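Local coordinates for uncharacterized protein (Deinococcus radiodurans, PDB 2A1V), which is of unknown function but belongs to the YjbR (DUF419) family and folds as helices packed on an antiparallel sheet, at residues Glu19-Ser23 and Leu128-Asp132; Val38-Lys43 and Gly119-Glu124. All blocks are in the same frame, centred on the assembly; numbering follows the deposited sequence. Where two conformers were deposited one is given.

Interaction 1. Residues Glu19-Ser23 and Leu128-Asp132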
ATOM      1  N   GLU A  19       9.957  -7.095   0.556  1.00 23.43           N
ATOM      2  CA  GLU A  19       9.984  -7.900   1.791  1.00 23.83           C
ATOM      3  C   GLU A  19       8.662  -8.594   2.186  1.00 22.35           C
ATOM      4  O   GLU A  19       8.634  -9.342   3.180  1.00 21.81           O
ATOM      5  CB  GLU A  19      10.264  -7.018   2.972  1.00 24.16           C
ATOM      6  CG  GLU A  19      11.341  -6.032   2.812  1.00 28.66           C
ATOM      7  CD  GLU A  19      11.187  -4.992   3.889  1.00 31.02           C
ATOM      8  OE1 GLU A  19      10.018  -4.928   4.407  1.00 43.31           O
ATOM      9  OE2 GLU A  19      12.176  -4.255   4.197  1.00 36.34           O
ATOM     10  N   LEU A  20       7.576  -8.265   1.487  1.00 20.84           N
ATOM     11  CA  LEU A  20       6.249  -8.764   1.837  1.00 19.99           C
ATOM     12  C   LEU A  20       6.024 -10.048   1.057  1.00 19.14           C
ATOM     13  O   LEU A  20       6.250 -10.096  -0.154  1.00 18.14           O
ATOM     14  CB  LEU A  20       5.187  -7.742   1.512  1.00 19.34           C
ATOM     15  CG  LEU A  20       5.463  -6.369   2.089  1.00 19.98           C
ATOM     16  CD1 LEU A  20       4.458  -5.298   1.621  1.00 16.73           C
ATOM     17  CD2 LEU A  20       5.532  -6.484   3.608  1.00 21.80           C
ATOM     18  N   PRO A  21       5.648 -11.122   1.774  1.00 19.22           N
ATOM     19  CA  PRO A  21       5.460 -12.416   1.164  1.00 18.64           C
ATOM     20  C   PRO A  21       4.389 -12.435   0.090  1.00 18.26           C
ATOM     21  O   PRO A  21       3.290 -11.896   0.282  1.00 17.76           O
ATOM     22  CB  PRO A  21       5.053 -13.321   2.356  1.00 17.57           C
ATOM     23  CG  PRO A  21       5.636 -12.625   3.553  1.00 18.23           C
ATOM     24  CD  PRO A  21       5.418 -11.186   3.243  1.00 19.17           C
ATOM     25  N   HIS A  22       4.746 -13.098  -1.003  1.00 17.27           N
ATOM     26  CA  HIS A  22       3.911 -13.270  -2.196  1.00 18.42           C
ATOM     27  C   HIS A  22       3.431 -11.971  -2.871  1.00 19.30           C
ATOM     28  O   HIS A  22       2.298 -11.906  -3.418  1.00 18.53           O
ATOM     29  CB  HIS A  22       2.753 -14.176  -1.886  1.00 19.10           C
ATOM     30  CG  HIS A  22       3.155 -15.471  -1.286  1.00 20.30           C
ATOM     31  ND1 HIS A  22       3.687 -16.503  -2.037  1.00 21.50           N
ATOM     32  CD2 HIS A  22       3.134 -15.899   0.003  1.00 20.93           C
ATOM     33  CE1 HIS A  22       3.941 -17.524  -1.236  1.00 21.61           C
ATOM     34  NE2 HIS A  22       3.610 -17.186   0.004  1.00 19.88           N
ATOM     35  N   SER A  23       4.315 -10.954  -2.864  1.00 18.91           N
ATOM     36  CA  SER A  23       3.993  -9.709  -3.490  1.00 19.55           C
ATOM     37  C   SER A  23       4.569  -9.773  -4.902  1.00 19.43           C
ATOM     38  O   SER A  23       5.569 -10.456  -5.148  1.00 17.52           O
ATOM     39  CB  SER A  23       4.520  -8.505  -2.725  1.00 19.31           C
ATOM     40  OG  SER A  23       4.310  -7.315  -3.487  1.00 20.24           O
ATOM     41  N   LEU A 128      -0.631 -20.625   1.615  1.00 27.99           N
ATOM     42  CA  LEU A 128       0.291 -19.784   0.913  1.00 28.25           C
ATOM     43  C   LEU A 128       1.352 -19.293   1.899  1.00 29.00           C
ATOM     44  O   LEU A 128       2.525 -19.097   1.540  1.00 31.23           O
ATOM     45  CB  LEU A 128      -0.550 -18.664   0.297  1.00 28.61           C
ATOM     46  CG  LEU A 128      -0.067 -17.771  -0.805  1.00 27.52           C
ATOM     47  CD1 LEU A 128       0.381 -18.536  -2.003  1.00 25.04           C
ATOM     48  CD2 LEU A 128      -1.172 -16.802  -1.115  1.00 26.26           C
ATOM     49  N   GLY A 129       0.957 -19.135   3.159  1.00 28.70           N
ATOM     50  CA  GLY A 129       1.827 -18.571   4.169  1.00 28.01           C
ATOM     51  C   GLY A 129       1.774 -17.051   4.244  1.00 28.49           C
ATOM     52  O   GLY A 129       2.826 -16.391   4.353  1.00 32.52           O
ATOM     53  N   LEU A 130       0.584 -16.463   4.253  1.00 26.12           N
ATOM     54  CA  LEU A 130       0.467 -15.026   4.482  1.00 25.38           C
ATOM     55  C   LEU A 130       0.435 -14.751   5.972  1.00 25.02           C
ATOM     56  O   LEU A 130      -0.360 -15.366   6.656  1.00 24.81           O
ATOM     57  CB  LEU A 130      -0.824 -14.496   3.851  1.00 24.10           C
ATOM     58  CG  LEU A 130      -0.950 -14.747   2.353  1.00 22.58           C
ATOM     59  CD1 LEU A 130      -2.275 -14.223   1.830  1.00 19.84           C
ATOM     60  CD2 LEU A 130       0.246 -14.145   1.582  1.00 20.16           C
ATOM     61  N   PRO A 131       1.284 -13.816   6.484  1.00 24.88           N
ATOM     62  CA  PRO A 131       1.376 -13.670   7.934  1.00 25.52           C
ATOM     63  C   PRO A 131       0.258 -12.833   8.586  1.00 25.68           C
ATOM     64  O   PRO A 131      -0.332 -11.970   7.935  1.00 26.11           O
ATOM     65  CB  PRO A 131       2.722 -13.027   8.116  1.00 24.10           C
ATOM     66  CG  PRO A 131       2.793 -12.092   6.947  1.00 25.61           C
ATOM     67  CD  PRO A 131       2.203 -12.887   5.804  1.00 25.55           C
ATOM     68  N   ASP A 132      -0.052 -13.142   9.849  0.60 26.19           N
ATOM     69  CA  ASP A 132      -1.018 -12.366  10.665  0.60 26.64           C
ATOM     70  C   ASP A 132      -0.540 -10.924  10.896  0.60 26.17           C
ATOM     71  O   ASP A 132      -1.325  -9.999  10.790  0.60 26.44           O
ATOM     72  CB  ASP A 132      -1.268 -13.043  12.036  0.60 27.06           C
ATOM     73  CG  ASP A 132      -2.348 -12.318  12.889  0.60 27.91           C
ATOM     74  OD1 ASP A 132      -3.496 -12.058  12.428  0.60 31.56           O
ATOM     75  OD2 ASP A 132      -2.051 -12.029  14.060  0.60 31.80           O
TER

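Interaction 2. Residues Val38-Lys43 and Gly119-Glu124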
ATOM      1  N   VAL A  38      -0.864  -9.103  -4.031  1.00 14.86           N
ATOM      2  CA  VAL A  38      -0.481 -10.200  -3.169  1.00 15.73           C
ATOM      3  C   VAL A  38      -1.352 -11.424  -3.464  1.00 15.67           C
ATOM      4  O   VAL A  38      -2.575 -11.320  -3.691  1.00 16.10           O
ATOM      5  CB  VAL A  38      -0.572  -9.790  -1.658  1.00 15.94           C
ATOM      6  CG1 VAL A  38      -1.960  -9.288  -1.297  1.00 14.72           C
ATOM      7  CG2 VAL A  38      -0.216 -10.919  -0.739  1.00 14.68           C
ATOM      8  N   GLY A  39      -0.706 -12.579  -3.469  1.00 17.03           N
ATOM      9  CA  GLY A  39      -1.405 -13.854  -3.504  1.00 18.85           C
ATOM     10  C   GLY A  39      -0.813 -14.884  -4.420  1.00 20.19           C
ATOM     11  O   GLY A  39       0.367 -14.873  -4.664  1.00 20.95           O
ATOM     12  N   TYR A  40      -1.637 -15.817  -4.883  1.00 21.84           N
ATOM     13  CA  TYR A  40      -1.159 -16.853  -5.817  1.00 21.72           C
ATOM     14  C   TYR A  40      -0.974 -16.188  -7.179  1.00 22.58           C
ATOM     15  O   TYR A  40      -1.539 -15.125  -7.497  1.00 23.24           O
ATOM     16  CB  TYR A  40      -2.153 -18.047  -5.946  1.00 21.78           C
ATOM     17  CG  TYR A  40      -2.657 -18.686  -4.631  1.00 22.93           C
ATOM     18  CD1 TYR A  40      -3.704 -18.078  -3.874  1.00 22.75           C
ATOM     19  CD2 TYR A  40      -2.118 -19.901  -4.163  1.00 21.39           C
ATOM     20  CE1 TYR A  40      -4.218 -18.672  -2.694  1.00 20.84           C
ATOM     21  CE2 TYR A  40      -2.595 -20.500  -2.981  1.00 21.41           C
ATOM     22  CZ  TYR A  40      -3.647 -19.890  -2.226  1.00 22.81           C
ATOM     23  OH  TYR A  40      -4.123 -20.468  -1.036  1.00 16.10           O
ATOM     24  N   LEU A  41      -0.178 -16.824  -7.998  1.00 24.00           N
ATOM     25  CA  LEU A  41      -0.060 -16.401  -9.370  1.00 25.07           C
ATOM     26  C   LEU A  41      -1.408 -16.479 -10.068  1.00 24.04           C
ATOM     27  O   LEU A  41      -1.686 -15.641 -10.904  1.00 24.88           O
ATOM     28  CB  LEU A  41       1.079 -17.173 -10.090  1.00 26.34           C
ATOM     29  CG  LEU A  41       2.497 -16.623  -9.859  1.00 30.04           C
ATOM     30  CD1 LEU A  41       3.498 -17.359 -10.812  1.00 33.05           C
ATOM     31  CD2 LEU A  41       2.593 -15.088 -10.103  1.00 32.77           C
ATOM     32  N   SER A  42      -2.295 -17.396  -9.667  1.00 23.48           N
ATOM     33  CA  SER A  42      -3.633 -17.466 -10.264  1.00 22.81           C
ATOM     34  C   SER A  42      -4.737 -16.680  -9.547  1.00 22.40           C
ATOM     35  O   SER A  42      -5.905 -16.687  -9.975  1.00 22.24           O
ATOM     36  CB  SER A  42      -4.072 -18.930 -10.396  1.00 22.58           C
ATOM     37  OG  SER A  42      -4.382 -19.470  -9.107  1.00 24.39           O
ATOM     38  N   LYS A  43      -4.404 -16.049  -8.430  1.00 22.30           N
ATOM     39  CA  LYS A  43      -5.367 -15.250  -7.659  1.00 22.08           C
ATOM     40  C   LYS A  43      -4.620 -14.251  -6.779  1.00 20.70           C
ATOM     41  O   LYS A  43      -4.246 -14.561  -5.682  1.00 19.53           O
ATOM     42  CB  LYS A  43      -6.263 -16.147  -6.799  1.00 22.16           C
ATOM     43  CG  LYS A  43      -7.442 -15.387  -6.104  1.00 22.71           C
ATOM     44  CD  LYS A  43      -7.772 -16.061  -4.741  1.00 24.33           C
ATOM     45  CE  LYS A  43      -8.437 -15.099  -3.718  1.00 25.13           C
ATOM     46  NZ  LYS A  43      -9.069 -15.842  -2.620  1.00 22.96           N
ATOM     47  N   GLY A 119      -9.186 -10.495   1.515  1.00 22.33           N
ATOM     48  CA  GLY A 119      -9.262 -11.087   0.195  1.00 21.58           C
ATOM     49  C   GLY A 119      -8.972 -12.571   0.123  1.00 21.30           C
ATOM     50  O   GLY A 119      -9.115 -13.179  -0.944  1.00 21.17           O
ATOM     51  N   PHE A 120      -8.556 -13.137   1.259  1.00 20.81           N
ATOM     52  CA  PHE A 120      -8.088 -14.533   1.400  1.00 20.38           C
ATOM     53  C   PHE A 120      -8.691 -15.098   2.697  1.00 20.76           C
ATOM     54  O   PHE A 120      -8.928 -14.364   3.654  1.00 20.64           O
ATOM     55  CB  PHE A 120      -6.552 -14.570   1.471  1.00 19.27           C
ATOM     56  CG  PHE A 120      -5.912 -14.094   0.215  1.00 18.48           C
ATOM     57  CD1 PHE A 120      -5.696 -12.757  -0.003  1.00 16.66           C
ATOM     58  CD2 PHE A 120      -5.614 -14.980  -0.795  1.00 19.00           C
ATOM     59  CE1 PHE A 120      -5.186 -12.315  -1.172  1.00 13.55           C
ATOM     60  CE2 PHE A 120      -5.098 -14.528  -1.982  1.00 20.47           C
ATOM     61  CZ  PHE A 120      -4.880 -13.189  -2.159  1.00 19.70           C
ATOM     62  N   THR A 121      -8.970 -16.383   2.708  1.00 20.86           N
ATOM     63  CA  THR A 121      -9.490 -17.015   3.897  1.00 21.18           C
ATOM     64  C   THR A 121      -8.334 -17.458   4.761  1.00 21.80           C
ATOM     65  O   THR A 121      -7.186 -17.475   4.341  1.00 20.27           O
ATOM     66  CB  THR A 121     -10.373 -18.223   3.579  1.00 21.19           C
ATOM     67  OG1 THR A 121      -9.615 -19.226   2.920  1.00 20.26           O
ATOM     68  CG2 THR A 121     -11.554 -17.811   2.722  1.00 23.26           C
ATOM     69  N   LYS A 122      -8.679 -17.776   5.996  1.00 23.81           N
ATOM     70  CA  LYS A 122      -7.778 -18.399   6.943  1.00 25.03           C
ATOM     71  C   LYS A 122      -7.029 -19.592   6.348  1.00 23.66           C
ATOM     72  O   LYS A 122      -5.808 -19.692   6.514  1.00 22.76           O
ATOM     73  CB  LYS A 122      -8.586 -18.784   8.195  1.00 26.36           C
ATOM     74  CG  LYS A 122      -7.884 -19.785   9.101  1.00 28.35           C
ATOM     75  CD  LYS A 122      -8.497 -19.819  10.525  1.00 30.75           C
ATOM     76  CE  LYS A 122      -7.532 -20.573  11.480  1.00 35.32           C
ATOM     77  NZ  LYS A 122      -6.473 -19.590  11.942  1.00 37.62           N
ATOM     78  N   ALA A 123      -7.727 -20.472   5.625  1.00 22.54           N
ATOM     79  CA  ALA A 123      -7.026 -21.622   4.967  1.00 22.49           C
ATOM     80  C   ALA A 123      -6.023 -21.189   3.900  1.00 21.01           C
ATOM     81  O   ALA A 123      -4.949 -21.755   3.797  1.00 20.16           O
ATOM     82  CB  ALA A 123      -8.039 -22.593   4.310  1.00 22.46           C
ATOM     83  N   GLU A 124      -6.436 -20.223   3.082  1.00 20.00           N
ATOM     84  CA  GLU A 124      -5.581 -19.663   2.062  1.00 20.56           C
ATOM     85  C   GLU A 124      -4.313 -19.069   2.664  1.00 19.58           C
ATOM     86  O   GLU A 124      -3.192 -19.301   2.161  1.00 18.64           O
ATOM     87  CB  GLU A 124      -6.311 -18.576   1.271  1.00 19.64           C
ATOM     88  CG  GLU A 124      -7.111 -19.077   0.096  1.00 21.15           C
ATOM     89  CD  GLU A 124      -7.857 -17.943  -0.597  1.00 20.70           C
ATOM     90  OE1 GLU A 124      -8.763 -17.343   0.045  1.00 20.40           O
ATOM     91  OE2 GLU A 124      -7.491 -17.637  -1.762  1.00 20.92           O
TER

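Interaction 1. Residues Glu19-Ser23 and Leu128-Asp132
H22 meets the C-terminal end of helix 122-128, which closes in a Schellman motif: G129, at positive phi, is the C-prime residue, and G129 N and L130 N both bond back to carbonyls in the last turns of the helix. On the other side, a type II beta turn from L20 to S23 presents H22 just ahead of strand 23-26.

The polar link is one hydrogen bond, from H22 NE2 to L128 O at 2.7 Å. It is short but bent, with an N-H...O angle of 131°; the donor stands above the carbonyl plane and the acceptor is tilted from the imidazole plane.

The same leucine supplies a CH-pi contact. L128 CG lies 3.8 Å from the centroid of the H22 ring and 10° off its normal, so the branch point sits over the face while CD1 leans to the CE1 and ND1 side. With chi1 of L128 at -163°, CG swings clear of the backbone N and comes over the ring. Replacing the imidazole by the methyl of an alanine is likely to leave L128 O without this donor and to open a gap beneath the L128 branch.

Apolar contacts extend the patch from the imidazole to helix 101-119 and to the prolines. L130 CD2 approaches H22 CD2 obliquely at 3.7 Å, and L130 also packs on Y112 and T116 of helix 101-119. P21 O, 4.0 Å from L130 CD2, takes a hydrogen bond from Y112 OH. P21 CG and P131 CD, one from each proline ring, make apolar contact at 4.1 Å.

Interaction 2. Residues Val38-Lys43 and Gly119-Glu124
The ring of F120 and the backbone of V38 and G39 form the close-packed part of this contact. F120 CZ comes within 3.3 Å of V38 O and 3.8 Å of G39 CA, and K43 O also lies at the ring edge, in its plane. The chi1 of F120, -64°, sets CG beside the backbone N and opposite the carbonyl carbon, which sends the ring toward the corner where the chain turns at G39. A side chain at that glycine would run into both F120 CZ and K43 O, and its phi of 138° would press any CB against the preceding carbonyl. V38 and F120 also both touch L130.

The segments join two recognisable motifs: a type I beta turn, Y40 to K43, linking strands 33-38 and 43-51, and the capping box of T121 and E124 that starts helix 122-128. In the box, T121 N donates to E124 OE1 at 2.8 Å, whereas the return bond from E124 N to T121 OG1 is weak.

Toward the partly exposed side the packing gives way to polar links made by long chains. K43 runs past F120 in the opposite direction and crosses E124 at about a right angle, where NZ meets E124 OE2 on its syn lone pair in a salt bridge modelled rather short, at 2.5 Å. NZ also donates to G119 O at 3.1 Å, in the carbonyl plane, and makes an off-centre cation-pi contact with F120. OE1 takes the cap bond and OE2 is the nearer oxygen to NZ, though OE1 is also close to it. Alongside, the Y40 ring lies only 13° from the carboxylate plane with OE2 near its edge; Y40 OH reaches E124 CG at 3.5 Å and hydrogen-bonds E127 OE1.

Overall arrangement
Interactions 1 and 2 dock the two ends of helix 122-128 onto the loop that leads into strand 23-26 and the turn between strands 33-38 and 43-51: residues 119-124 start the helix against the 38-43 turn, and residues 128-132 leave it against the 19-23 loop. Their centres are 10 Å apart, and they touch directly. H22 O lies 3.1 Å from G39 N, a probable backbone hydrogen bond, while L128 CD1 packs on Y40 CD2 at 3.6 Å and L128 CD2 on G39 CA at 3.8 Å. L128 thus bridges the two, touching H22 as well. Along the sequence, interaction 2 falls within the span that interaction 1 brackets. Neither can be tied to an active site.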